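Local atomic coordinates of transcriptional regulator, LacI family (PDB entry 2RGY), a protein that probably represses or otherwise controls transcription of target genes as a dimeric LacI-family regulator that responds to binding of a small effector, perhaps a sugar. Residues F108-R113 with A245-N250; G223-Y228 with V240-A245; A234-S239 with S275-V280. All blocks are in the same frame, centred on the assembly; numbering follows the deposited sequence.

Interaction 1 (F108-R113 with A245-N250); sequences FCPDHR and AELTQN
Pro110 and Leu247 meet in the hinge of the periplasmic-binding-protein-like fold, where the connection 108-112 between the subdomains runs beside the start of helix 244-260, just after the 241-244 connection. The strand ending at Phe108 belongs to the first subdomain and helix 112-125 to the second, whereas helix 244-260 carries the chain back after strand 238-241.

The closest approach is made by one methyl. Leu247 holds CD1 anti to its CA (chi2 172°), and this extended branch delivers CD1 over the pyrrolidine ring of Pro110. CD1 approaches Pro110 N to 3.3 Å and lies 3.4 Å from both Pro110 CB and Pro110 CD, tight for carbon pairs, while Pro110 CG is a little farther off at 3.9 Å. Pro110 CG in turn lies over one face of the His112 imidazole, displaced toward its rim, so the proline is in contact with both the leucine methyl and the histidine.

Phe108 enters from the strand end and meets the backbone of the helix more than its side chains. The backbone carbonyl carbon of Asn250 lies over one ring face, with Phe108 CZ 3.8 Å from Asn250 O and Phe108 CE1 4.1 Å from Asn250 CB. The Asn250 ND2 turns back to Glu246 O, one turn earlier, donating at 2.8 Å (161°) from the opposite face of that carbonyl to Asn250 N, while OD1 accepts from Phe267 N. Both amide ends are thus used, which should fix its rotation. Phe270 also touches Leu247 and Asn250.

Just beyond the proline, Asp111 N-caps helix 112-125 through OD2 and Arg114 N. Several chain crossings between two subdomains form the hinge of LacI-type effector-binding domains, and this contact lies beside two of them.

Interaction 2 (G223-Y228 with V240-A245); sequences GYDDDY and VHIPTA
Asp226 reaches across to His241 just past the end of a parallel strand pair. That pairing runs through Val240 N to Gly223 O, Asp225 N to Val240 O and a nearly straight bond from Ile242 N to Asp225 O (176°).

From its root, Asp226 CB packs 3.6 Å from His241 CA. The first torsion then sets CG anti to the backbone N (chi1 -172°), near the edge of the imidazole and in its plane. At the tip, OD2 accepts from His241 ND1 at 2.9 Å through its anti lone pair, with the carboxylate turned 76° against the ring. OD2 is also hydrogen-bonded to Ser275 OG, and OD1 forms a salt bridge with Arg277 NH2.

On the face of the sheet bearing Tyr224 and Val240 the contact is apolar. Val240 and Ile242 both lie on the same side of the phenol ring plane, Val240 near CD1, which is 3.7 Å from Val240 CB, and Ile242 near CE2, which is 3.6 Å from Ile242 CG1. Farther out, Ile242 CD1 comes to 3.6 Å from the Tyr224 OH, whose polar partner is His112 ND1. Two waters lie beside Asp225 O and Ile242 O, one of them 2.7 Å from Thr244 OG1.

In LacI relatives the loop after strand 220-223 borders the effector pocket, and the same is probable here. With an arginine, a serine and a histidine N-H around it, the Asp226 carboxylate is held at both oxygens; this would favour its ionised form and also the proton on His241 ND1.

Interaction 3 (A234-S239 with S275-V280); sequences APALTS and SMRASV
Ser239 and Ser275 form an antiparallel hydrogen-bonded pair, with Ser275 N donating to Ser239 O at 2.7 Å and Ser239 N to Ser275 O at 3.1 Å. Beyond this pair, side chains supply most of the bonds, with one more backbone bond from Ala278 N to Ala236 O at 2.9 Å. Thr238 sets OG1 anti to its carbonyl carbon (chi1 -70°), where it accepts from Arg277 N at 2.8 Å; a water joins the same oxygen to Val280 N. In the other direction Thr238 N donates to Ser279 OG at 2.8 Å, almost straight (171°), and Ser279 OG has Val221 O as a second partner. The Arg277 side chain, bent at chi2, runs past the carbonyl of Leu237: its NH1 donates to Leu237 O at 2.8 Å, nearly along the C=O axis and in the guanidinium plane, while NH2 forms a salt bridge with Asp226 OD1. Apolar contacts add to these, Ala236 CB lying 3.8 Å from Arg277 CB and Thr238 CB 3.7 Å from Val280 CG2. Pro235, which follows a cis peptide, packs on Gln209 of the second subunit. Strand 273-275 thus adds an antiparallel edge to the otherwise parallel sheet of this subdomain, which has the periplasmic-binding-protein-like fold.

In the fold
The three contacts run from the hinge into the second subdomain: centres of interactions 1 and 2 are about 10 Å apart, those of 2 and 3 about 12 Å, and those of 1 and 3 about 23 Å. Interactions 2 and 3 share strand 238-241 of the six-stranded sheet; interactions 1 and 2 share Ala245 and helix 244-260. In sequence, 108-113 comes first, then 223-228, 234-239, 240-245, 245-250 and 275-280. Pro110 packs on Ile242 and Pro243, joining 1 to 2, while polar links join 2 to 3. Together they extend from the loop that meets the second subunit, along strand 238-241, to the crossovers, about which the subdomains probably move when effector binds.

Interaction 1 (F108-R113 with A245-N250)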
loop_
_atom_site.group_PDB
_atom_site.type_symbol
_atom_site.label_atom_id
_atom_site.label_comp_id
_atom_site.label_asym_id
_atom_site.label_seq_id
_atom_site.Cartn_x
_atom_site.Cartn_y
_atom_site.Cartn_z
ATOM N N PHE A 108 -13.108 10.982 15.350
ATOM C CA PHE A 108 -11.866 11.696 15.080
ATOM C C PHE A 108 -11.826 11.929 13.579
ATOM O O PHE A 108 -11.622 11.002 12.794
ATOM C CB PHE A 108 -10.683 10.868 15.562
ATOM C CG PHE A 108 -10.520 10.897 17.054
ATOM C CD1 PHE A 108 -9.599 11.769 17.650
ATOM C CD2 PHE A 108 -11.332 10.100 17.876
ATOM C CE1 PHE A 108 -9.490 11.856 19.044
ATOM C CE2 PHE A 108 -11.238 10.177 19.272
ATOM C CZ PHE A 108 -10.312 11.055 19.861
ATOM N N CYS A 109 -12.033 13.179 13.185
ATOM C CA CYS A 109 -12.096 13.520 11.772
ATOM C C CYS A 109 -11.389 14.827 11.447
ATOM O O CYS A 109 -11.539 15.810 12.156
ATOM C CB CYS A 109 -13.576 13.622 11.366
ATOM S SG CYS A 109 -13.942 13.511 9.592
ATOM N N PRO A 110 -10.609 14.853 10.360
ATOM C CA PRO A 110 -9.930 16.104 10.023
ATOM C C PRO A 110 -10.937 17.075 9.395
ATOM O O PRO A 110 -12.111 16.741 9.220
ATOM C CB PRO A 110 -8.864 15.651 9.033
ATOM C CG PRO A 110 -9.568 14.566 8.284
ATOM C CD PRO A 110 -10.270 13.792 9.394
ATOM N N ASP A 111 -10.477 18.272 9.058
ATOM C CA ASP A 111 -11.344 19.274 8.455
ATOM C C ASP A 111 -11.329 19.132 6.928
ATOM O O ASP A 111 -10.571 19.815 6.250
ATOM C CB ASP A 111 -10.867 20.670 8.863
ATOM C CG ASP A 111 -11.810 21.764 8.408
ATOM O OD1 ASP A 111 -11.628 22.925 8.837
ATOM O OD2 ASP A 111 -12.731 21.468 7.621
ATOM N N HIS A 112 -12.170 18.246 6.398
ATOM C CA HIS A 112 -12.233 18.008 4.954
ATOM C C HIS A 112 -12.741 19.210 4.160
ATOM O O HIS A 112 -12.363 19.400 3.004
ATOM C CB HIS A 112 -13.111 16.789 4.652
ATOM C CG HIS A 112 -12.495 15.487 5.057
ATOM N ND1 HIS A 112 -11.276 15.058 4.577
ATOM C CD2 HIS A 112 -12.924 14.520 5.905
ATOM C CE1 HIS A 112 -10.979 13.887 5.113
ATOM N NE2 HIS A 112 -11.963 13.539 5.922
ATOM N N ARG A 113 -13.597 20.017 4.779
ATOM C CA ARG A 113 -14.139 21.201 4.114
ATOM C C ARG A 113 -12.947 22.083 3.769
ATOM O O ARG A 113 -12.773 22.507 2.629
ATOM C CB ARG A 113 -15.087 21.940 5.060
ATOM C CG ARG A 113 -15.937 23.019 4.420
ATOM C CD ARG A 113 -16.791 23.687 5.490
ATOM N NE ARG A 113 -18.130 24.022 5.013
ATOM C CZ ARG A 113 -19.036 24.691 5.730
ATOM N NH1 ARG A 113 -18.748 25.099 6.965
ATOM N NH2 ARG A 113 -20.229 24.974 5.206
ATOM N N ALA A 245 -1.987 10.238 10.416
ATOM C CA ALA A 245 -1.233 9.563 11.470
ATOM C C ALA A 245 -1.588 10.134 12.843
ATOM O O ALA A 245 -1.791 9.383 13.796
ATOM C CB ALA A 245 0.259 9.695 11.218
ATOM N N GLU A 246 -1.673 11.460 12.934
ATOM C CA GLU A 246 -1.994 12.126 14.198
ATOM C C GLU A 246 -3.399 11.822 14.706
ATOM O O GLU A 246 -3.584 11.538 15.885
ATOM C CB GLU A 246 -1.831 13.647 14.071
ATOM C CG GLU A 246 -0.413 14.119 13.784
ATOM C CD GLU A 246 -0.183 14.383 12.303
ATOM O OE1 GLU A 246 -0.298 13.433 11.498
ATOM O OE2 GLU A 246 0.100 15.548 11.942
ATOM N N LEU A 247 -4.388 11.890 13.824
ATOM C CA LEU A 247 -5.759 11.616 14.236
ATOM C C LEU A 247 -5.910 10.159 14.657
ATOM O O LEU A 247 -6.609 9.858 15.627
ATOM C CB LEU A 247 -6.740 11.965 13.110
ATOM C CG LEU A 247 -6.983 13.474 12.927
ATOM C CD1 LEU A 247 -7.803 13.735 11.670
ATOM C CD2 LEU A 247 -7.698 14.035 14.158
ATOM N N THR A 248 -5.239 9.258 13.950
ATOM C CA THR A 248 -5.310 7.842 14.283
ATOM C C THR A 248 -4.652 7.615 15.647
ATOM O O THR A 248 -5.197 6.936 16.511
ATOM C CB THR A 248 -4.588 6.962 13.232
ATOM O OG1 THR A 248 -5.197 7.133 11.947
ATOM C CG2 THR A 248 -4.675 5.504 13.626
ATOM N N GLN A 249 -3.472 8.184 15.835
ATOM C CA GLN A 249 -2.765 8.037 17.089
ATOM C C GLN A 249 -3.660 8.477 18.249
ATOM O O GLN A 249 -3.776 7.783 19.258
ATOM C CB GLN A 249 -1.479 8.870 17.050
ATOM C CG GLN A 249 -0.726 8.913 18.358
ATOM C CD GLN A 249 0.555 9.702 18.245
ATOM O OE1 GLN A 249 0.546 10.886 17.892
ATOM N NE2 GLN A 249 1.667 9.054 18.540
ATOM N N ASN A 250 -4.307 9.624 18.091
ATOM C CA ASN A 250 -5.183 10.142 19.128
ATOM C C ASN A 250 -6.498 9.364 19.263
ATOM O O ASN A 250 -7.015 9.191 20.372
ATOM C CB ASN A 250 -5.435 11.633 18.876
ATOM C CG ASN A 250 -4.256 12.496 19.305
ATOM O OD1 ASN A 250 -4.114 12.819 20.487
ATOM N ND2 ASN A 250 -3.392 12.849 18.355
#

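Interaction 2 (G223-Y228 with V240-A245)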
loop_
_atom_site.group_PDB
_atom_site.type_symbol
_atom_site.label_atom_id
_atom_site.label_comp_id
_atom_site.label_asym_id
_atom_site.label_seq_id
_atom_site.Cartn_x
_atom_site.Cartn_y
_atom_site.Cartn_z
ATOM N N GLY A 223 -3.784 16.178 -5.815
ATOM C CA GLY A 223 -4.415 15.059 -5.141
ATOM C C GLY A 223 -4.906 15.381 -3.743
ATOM O O GLY A 223 -4.950 16.542 -3.343
ATOM N N TYR A 224 -5.255 14.348 -2.985
ATOM C CA TYR A 224 -5.768 14.545 -1.636
ATOM C C TYR A 224 -5.323 13.376 -0.761
ATOM O O TYR A 224 -5.421 12.223 -1.175
ATOM C CB TYR A 224 -7.291 14.615 -1.688
ATOM C CG TYR A 224 -7.942 15.265 -0.497
ATOM C CD1 TYR A 224 -8.310 16.609 -0.526
ATOM C CD2 TYR A 224 -8.236 14.525 0.643
ATOM C CE1 TYR A 224 -8.969 17.203 0.557
ATOM C CE2 TYR A 224 -8.889 15.101 1.735
ATOM C CZ TYR A 224 -9.258 16.441 1.687
ATOM O OH TYR A 224 -9.934 17.004 2.756
ATOM N N ASP A 225 -4.840 13.702 0.439
ATOM C CA ASP A 225 -4.342 12.756 1.445
ATOM C C ASP A 225 -2.864 13.025 1.711
ATOM O O ASP A 225 -2.447 13.176 2.857
ATOM C CB ASP A 225 -4.474 11.277 1.011
ATOM C CG ASP A 225 -5.912 10.766 1.019
ATOM O OD1 ASP A 225 -6.756 11.318 1.749
ATOM O OD2 ASP A 225 -6.201 9.776 0.303
ATOM N N ASP A 226 -2.096 13.096 0.628
ATOM C CA ASP A 226 -0.644 13.285 0.651
ATOM C C ASP A 226 -0.063 11.976 1.150
ATOM O O ASP A 226 0.780 11.929 2.054
ATOM C CB ASP A 226 -0.205 14.446 1.552
ATOM C CG ASP A 226 1.285 14.760 1.406
ATOM O OD1 ASP A 226 1.873 14.376 0.369
ATOM O OD2 ASP A 226 1.866 15.398 2.312
ATOM N N ASP A 227 -0.565 10.901 0.548
ATOM C CA ASP A 227 -0.132 9.559 0.873
ATOM C C ASP A 227 1.319 9.500 0.409
ATOM O O ASP A 227 1.719 10.248 -0.490
ATOM C CB ASP A 227 -1.054 8.559 0.158
ATOM C CG ASP A 227 -2.338 8.285 0.958
ATOM O OD1 ASP A 227 -3.375 7.925 0.351
ATOM O OD2 ASP A 227 -2.306 8.416 2.209
ATOM N N TYR A 228 2.133 8.648 1.011
ATOM C CA TYR A 228 3.520 8.671 0.596
ATOM C C TYR A 228 3.910 7.996 -0.706
ATOM O O TYR A 228 5.064 7.647 -0.930
ATOM C CB TYR A 228 4.406 8.280 1.780
ATOM C CG TYR A 228 4.443 9.419 2.791
ATOM C CD1 TYR A 228 4.609 9.176 4.160
ATOM C CD2 TYR A 228 4.316 10.758 2.365
ATOM C CE1 TYR A 228 4.650 10.240 5.086
ATOM C CE2 TYR A 228 4.360 11.821 3.281
ATOM C CZ TYR A 228 4.528 11.554 4.637
ATOM O OH TYR A 228 4.600 12.612 5.533
ATOM N N VAL A 240 -3.085 17.701 -1.047
ATOM C CA VAL A 240 -3.575 18.300 0.182
ATOM C C VAL A 240 -3.157 17.328 1.294
ATOM O O VAL A 240 -3.479 16.135 1.253
ATOM C CB VAL A 240 -5.113 18.438 0.157
ATOM C CG1 VAL A 240 -5.621 18.875 1.515
ATOM C CG2 VAL A 240 -5.527 19.450 -0.912
ATOM N N HIS A 241 -2.421 17.841 2.273
ATOM C CA HIS A 241 -1.943 17.016 3.369
ATOM C C HIS A 241 -2.938 16.858 4.519
ATOM O O HIS A 241 -3.272 17.827 5.198
ATOM C CB HIS A 241 -0.647 17.583 3.934
ATOM C CG HIS A 241 -0.106 16.780 5.072
ATOM N ND1 HIS A 241 0.601 15.615 4.882
ATOM C CD2 HIS A 241 -0.227 16.939 6.410
ATOM C CE1 HIS A 241 0.897 15.089 6.057
ATOM N NE2 HIS A 241 0.406 15.872 7.002
ATOM N N ILE A 242 -3.382 15.626 4.741
ATOM C CA ILE A 242 -4.332 15.296 5.806
ATOM C C ILE A 242 -3.564 14.632 6.955
ATOM O O ILE A 242 -2.826 13.672 6.731
ATOM C CB ILE A 242 -5.407 14.307 5.294
ATOM C CG1 ILE A 242 -6.245 14.967 4.194
ATOM C CG2 ILE A 242 -6.289 13.849 6.444
ATOM C CD1 ILE A 242 -6.991 16.229 4.657
ATOM N N PRO A 243 -3.746 15.117 8.199
ATOM C CA PRO A 243 -3.050 14.563 9.368
ATOM C C PRO A 243 -3.631 13.229 9.817
ATOM O O PRO A 243 -4.169 13.112 10.911
ATOM C CB PRO A 243 -3.233 15.656 10.414
ATOM C CG PRO A 243 -4.642 16.074 10.157
ATOM C CD PRO A 243 -4.729 16.130 8.622
ATOM N N THR A 244 -3.489 12.223 8.968
ATOM C CA THR A 244 -4.015 10.895 9.244
ATOM C C THR A 244 -3.310 10.157 10.373
ATOM O O THR A 244 -3.962 9.515 11.194
ATOM C CB THR A 244 -3.973 10.041 7.965
ATOM O OG1 THR A 244 -4.880 10.605 7.008
ATOM C CG2 THR A 244 -4.365 8.596 8.257
ATOM N N ALA A 245 -1.987 10.238 10.416
ATOM C CA ALA A 245 -1.233 9.563 11.470
ATOM C C ALA A 245 -1.588 10.134 12.843
ATOM O O ALA A 245 -1.791 9.383 13.796
ATOM C CB ALA A 245 0.259 9.695 11.218
HETATM O O HOH W 1 -3.354 11.045 4.825
HETATM O O HOH W 2 -0.898 12.323 5.635
#

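Interaction 3 (A234-S239 with S275-V280)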
loop_
_atom_site.group_PDB
_atom_site.type_symbol
_atom_site.label_atom_id
_atom_site.label_comp_id
_atom_site.label_asym_id
_atom_site.label_seq_id
_atom_site.Cartn_x
_atom_site.Cartn_y
_atom_site.Cartn_z
ATOM N N ALA A 234 5.048 10.426 -10.986
ATOM C CA ALA A 234 5.741 11.061 -12.099
ATOM C C ALA A 234 4.741 11.890 -12.884
ATOM O O ALA A 234 3.948 11.351 -13.656
ATOM C CB ALA A 234 6.365 10.007 -13.004
ATOM N N PRO A 235 4.771 13.219 -12.707
ATOM C CA PRO A 235 5.666 13.999 -11.838
ATOM C C PRO A 235 5.261 13.943 -10.366
ATOM O O PRO A 235 4.172 13.468 -10.039
ATOM C CB PRO A 235 5.529 15.402 -12.405
ATOM C CG PRO A 235 4.067 15.441 -12.768
ATOM C CD PRO A 235 3.898 14.116 -13.485
ATOM N N ALA A 236 6.131 14.435 -9.487
ATOM C CA ALA A 236 5.846 14.439 -8.052
ATOM C C ALA A 236 4.483 15.098 -7.842
ATOM O O ALA A 236 4.265 16.230 -8.265
ATOM C CB ALA A 236 6.930 15.194 -7.300
ATOM N N LEU A 237 3.576 14.378 -7.184
ATOM C CA LEU A 237 2.208 14.853 -6.980
ATOM C C LEU A 237 1.964 15.860 -5.866
ATOM O O LEU A 237 2.240 15.586 -4.691
ATOM C CB LEU A 237 1.277 13.656 -6.762
ATOM C CG LEU A 237 -0.214 13.963 -6.618
ATOM C CD1 LEU A 237 -0.766 14.469 -7.951
ATOM C CD2 LEU A 237 -0.949 12.708 -6.171
ATOM N N THR A 238 1.431 17.022 -6.248
ATOM C CA THR A 238 1.083 18.067 -5.293
ATOM C C THR A 238 -0.210 17.561 -4.673
ATOM O O THR A 238 -1.139 17.170 -5.381
ATOM C CB THR A 238 0.860 19.425 -6.000
ATOM O OG1 THR A 238 2.123 19.919 -6.478
ATOM C CG2 THR A 238 0.242 20.442 -5.038
ATOM N N SER A 239 -0.269 17.553 -3.349
ATOM C CA SER A 239 -1.435 17.015 -2.671
ATOM C C SER A 239 -1.800 17.736 -1.384
ATOM O O SER A 239 -0.945 18.312 -0.724
ATOM C CB SER A 239 -1.179 15.531 -2.369
ATOM O OG SER A 239 -2.275 14.907 -1.720
ATOM N N SER A 275 0.865 20.099 0.219
ATOM C CA SER A 275 2.229 19.689 -0.043
ATOM C C SER A 275 2.518 19.995 -1.505
ATOM O O SER A 275 2.147 19.235 -2.394
ATOM C CB SER A 275 2.394 18.200 0.249
ATOM O OG SER A 275 2.095 17.945 1.610
HETATM N N MSE A 276 3.160 21.131 -1.743
HETATM C CA MSE A 276 3.480 21.557 -3.098
HETATM C C MSE A 276 4.626 20.758 -3.683
HETATM O O MSE A 276 5.728 20.743 -3.134
HETATM C CB MSE A 276 3.849 23.048 -3.123
HETATM C CG MSE A 276 2.679 24.022 -3.043
HETATM SE SE MSE A 276 1.540 23.991 -4.469
HETATM C CE MSE A 276 2.663 24.015 -5.832
ATOM N N ARG A 277 4.364 20.091 -4.799
ATOM C CA ARG A 277 5.404 19.309 -5.452
ATOM C C ARG A 277 5.533 19.778 -6.889
ATOM O O ARG A 277 5.674 20.978 -7.115
ATOM C CB ARG A 277 5.093 17.811 -5.340
ATOM C CG ARG A 277 5.022 17.364 -3.873
ATOM C CD ARG A 277 5.454 15.923 -3.676
ATOM N NE ARG A 277 5.487 15.531 -2.266
ATOM C CZ ARG A 277 4.409 15.296 -1.523
ATOM N NH1 ARG A 277 3.197 15.412 -2.050
ATOM N NH2 ARG A 277 4.543 14.935 -0.255
ATOM N N ALA A 278 5.443 18.880 -7.865
ATOM C CA ALA A 278 5.617 19.313 -9.245
ATOM C C ALA A 278 4.464 19.108 -10.217
ATOM O O ALA A 278 4.628 19.331 -11.418
ATOM C CB ALA A 278 6.880 18.670 -9.813
ATOM N N SER A 279 3.298 18.702 -9.728
ATOM C CA SER A 279 2.177 18.459 -10.629
ATOM C C SER A 279 1.286 19.672 -10.874
ATOM O O SER A 279 0.376 19.613 -11.690
ATOM C CB SER A 279 1.320 17.304 -10.113
ATOM O OG SER A 279 0.791 17.632 -8.854
ATOM N N VAL A 280 1.535 20.763 -10.161
ATOM C CA VAL A 280 0.751 21.980 -10.358
ATOM C C VAL A 280 1.654 23.139 -10.802
ATOM O O VAL A 280 2.668 23.424 -10.166
ATOM C CB VAL A 280 -0.007 22.393 -9.068
ATOM C CG1 VAL A 280 -0.792 23.690 -9.310
ATOM C CG2 VAL A 280 -0.957 21.284 -8.647
HETATM O O HOH W 3 3.261 21.767 -8.122
#